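Terminal oxygenase component of carbazole 1,9a-dioxygenase (Nocardioides aromaticivorans, PDB 3GCF) probably binds carbazole and dihydroxylates it at a mononuclear non-haem iron, using electrons received through its Rieske [2Fe-2S] cluster. Local coordinates at residues Asp352-Glu357 with Lys368-Ala373. Sequence-based numbering, arbitrary orientation.
Sequences DGWSKE and KWRTLA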
loop_
_atom_site.group_PDB
_atom_site.type_symbol
_atom_site.label_atom_id
_atom_site.label_comp_id
_atom_site.label_asym_id
_atom_site.label_seq_id
_atom_site.Cartn_x
_atom_site.Cartn_y
_atom_site.Cartn_z
ATOM N N ASP A 352 -7.094 -4.532 18.814
ATOM C CA ASP A 352 -7.900 -5.325 19.731
ATOM C C ASP A 352 -8.962 -4.513 20.479
ATOM O O ASP A 352 -9.174 -4.691 21.682
ATOM C CB ASP A 352 -6.960 -6.024 20.717
ATOM C CG ASP A 352 -7.662 -7.055 21.559
ATOM O OD1 ASP A 352 -8.607 -7.700 21.052
ATOM O OD2 ASP A 352 -7.255 -7.228 22.726
ATOM N N GLY A 353 -9.634 -3.627 19.755
ATOM C CA GLY A 353 -10.661 -2.812 20.369
ATOM C C GLY A 353 -11.779 -3.628 20.990
ATOM O O GLY A 353 -12.443 -3.157 21.911
ATOM N N TRP A 354 -11.994 -4.849 20.505
ATOM C CA TRP A 354 -13.062 -5.685 21.050
ATOM C C TRP A 354 -12.882 -5.933 22.538
ATOM O O TRP A 354 -13.862 -6.126 23.255
ATOM C CB TRP A 354 -13.151 -7.024 20.311
ATOM C CG TRP A 354 -13.486 -6.863 18.860
ATOM C CD1 TRP A 354 -12.646 -7.051 17.801
ATOM C CD2 TRP A 354 -14.729 -6.407 18.312
ATOM N NE1 TRP A 354 -13.286 -6.733 16.627
ATOM C CE2 TRP A 354 -14.565 -6.335 16.911
ATOM C CE3 TRP A 354 -15.964 -6.049 18.868
ATOM C CZ2 TRP A 354 -15.590 -5.918 16.056
ATOM C CZ3 TRP A 354 -16.985 -5.632 18.016
ATOM C CH2 TRP A 354 -16.788 -5.571 16.625
ATOM N N SER A 355 -11.642 -5.921 23.017
ATOM C CA SER A 355 -11.427 -6.139 24.442
ATOM C C SER A 355 -11.049 -4.866 25.195
ATOM O O SER A 355 -11.004 -4.870 26.421
ATOM C CB SER A 355 -10.357 -7.213 24.673
ATOM O OG SER A 355 -9.082 -6.770 24.254
ATOM N N LYS A 356 -10.798 -3.777 24.476
ATOM C CA LYS A 356 -10.419 -2.522 25.121
ATOM C C LYS A 356 -11.541 -1.485 25.201
ATOM O O LYS A 356 -11.467 -0.548 25.994
ATOM C CB LYS A 356 -9.219 -1.906 24.404
ATOM C CG LYS A 356 -7.957 -2.755 24.431
ATOM C CD LYS A 356 -6.894 -2.132 23.535
ATOM C CE LYS A 356 -5.625 -2.970 23.479
ATOM N NZ LYS A 356 -4.647 -2.420 22.490
ATOM N N GLU A 357 -12.568 -1.648 24.376
ATOM C CA GLU A 357 -13.698 -0.727 24.368
ATOM C C GLU A 357 -14.281 -0.599 25.769
ATOM O O GLU A 357 -14.169 -1.514 26.581
ATOM C CB GLU A 357 -14.796 -1.244 23.429
ATOM C CG GLU A 357 -15.276 -2.650 23.796
ATOM C CD GLU A 357 -16.487 -3.111 22.999
ATOM O OE1 GLU A 357 -16.725 -2.578 21.891
ATOM O OE2 GLU A 357 -17.192 -4.027 23.480
ATOM N N LYS A 368 -26.556 -7.329 23.431
ATOM C CA LYS A 368 -27.546 -8.389 23.242
ATOM C C LYS A 368 -27.432 -8.944 21.832
ATOM O O LYS A 368 -27.589 -10.145 21.617
ATOM C CB LYS A 368 -28.966 -7.862 23.469
ATOM C CG LYS A 368 -29.274 -7.514 24.911
ATOM C CD LYS A 368 -30.697 -7.015 25.056
ATOM C CE LYS A 368 -30.932 -6.445 26.446
ATOM N NZ LYS A 368 -30.668 -7.465 27.486
ATOM N N TRP A 369 -27.166 -8.058 20.874
ATOM C CA TRP A 369 -27.012 -8.459 19.479
ATOM C C TRP A 369 -25.777 -9.341 19.295
ATOM O O TRP A 369 -25.829 -10.347 18.591
ATOM C CB TRP A 369 -26.927 -7.216 18.570
ATOM C CG TRP A 369 -25.998 -7.370 17.390
ATOM C CD1 TRP A 369 -24.750 -6.826 17.255
ATOM C CD2 TRP A 369 -26.212 -8.170 16.218
ATOM N NE1 TRP A 369 -24.173 -7.242 16.079
ATOM C CE2 TRP A 369 -25.047 -8.069 15.423
ATOM C CE3 TRP A 369 -27.272 -8.968 15.765
ATOM C CZ2 TRP A 369 -24.910 -8.739 14.198
ATOM C CZ3 TRP A 369 -27.135 -9.637 14.544
ATOM C CH2 TRP A 369 -25.961 -9.517 13.778
ATOM N N ARG A 370 -24.670 -8.969 19.925
ATOM C CA ARG A 370 -23.443 -9.752 19.808
ATOM C C ARG A 370 -23.653 -11.144 20.377
ATOM O O ARG A 370 -23.212 -12.135 19.797
ATOM C CB ARG A 370 -22.297 -9.081 20.564
ATOM C CG ARG A 370 -21.862 -7.751 19.992
ATOM C CD ARG A 370 -20.768 -7.150 20.850
ATOM N NE ARG A 370 -20.232 -5.921 20.278
ATOM C CZ ARG A 370 -19.384 -5.118 20.912
ATOM N NH1 ARG A 370 -18.983 -5.417 22.138
ATOM N NH2 ARG A 370 -18.931 -4.024 20.318
ATOM N N THR A 371 -24.326 -11.199 21.521
ATOM C CA THR A 371 -24.611 -12.448 22.211
ATOM C C THR A 371 -25.491 -13.355 21.364
ATOM O O THR A 371 -25.191 -14.534 21.180
ATOM C CB THR A 371 -25.318 -12.172 23.543
ATOM O OG1 THR A 371 -24.469 -11.366 24.361
ATOM C CG2 THR A 371 -25.635 -13.472 24.272
ATOM N N LEU A 372 -26.576 -12.797 20.846
ATOM C CA LEU A 372 -27.494 -13.560 20.015
ATOM C C LEU A 372 -26.808 -14.054 18.741
ATOM O O LEU A 372 -27.038 -15.179 18.302
ATOM C CB LEU A 372 -28.701 -12.700 19.648
ATOM C CG LEU A 372 -29.735 -13.366 18.738
ATOM C CD1 LEU A 372 -30.480 -14.453 19.512
ATOM C CD2 LEU A 372 -30.705 -12.315 18.221
ATOM N N ALA A 373 -25.965 -13.211 18.155
ATOM C CA ALA A 373 -25.256 -13.564 16.927
ATOM C C ALA A 373 -24.217 -14.653 17.185
ATOM O O ALA A 373 -24.057 -15.574 16.387
ATOM C CB ALA A 373 -24.590 -12.328 16.336
#
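Trp354 and Arg370 mark the nearest approach of the two backbones, and even there CA of Trp354 lies 11.2 Å from CA of Arg370, so long side chains alone bridge the short, weakly bonded helical turn at 353-356 and the helix 364-376. The motif is a bidentate salt bridge, with Arg370 buried and Glu357 partly exposed, within the catalytic domain of a Rieske non-haem iron oxygenase; it joins two consecutive helical elements near the C-terminus, away from the metal centres of its own chain. Arg370 also packs against Arg78 of a neighbouring subunit, a residue of that subunit's cluster pocket. Arg370 reaches across extended from CG to NE and meets Glu357 end-on. Its NH1 donates to OE2 of Glu357 at 2.6 Å, with an N-H...O angle of 171°, and its NH2 donates to OE1 of Glu357 at 3.1 Å. Each carboxylate oxygen offers its syn lone pair, and the two flat groups are only 16° from coplanar, consistent with an end-on, bidentate pairing. Glu357 comes from the opposite direction, its CG lodged between backbone N and carbonyl carbon and the chain extended beyond CG. OE1 of Glu357 is also hydrogen-bonded to Tyr348 OH, while NE of Arg370 forms a salt bridge with Glu182, so the guanidinium contacts two carboxylates that would be expected to stabilise its positive charge. A leucine in place of Arg370 would remove the guanidinium and would probably leave the carboxylates of Glu357 and Glu182 without this shared positive partner. Trp354 limits the guanidinium from one face: the indole presents its benzo edge, with the planes 74° apart, and its CZ3 comes within 3.4 Å of NH2 of Arg370, while the neighbouring CE3 lies 3.9 Å from that same nitrogen.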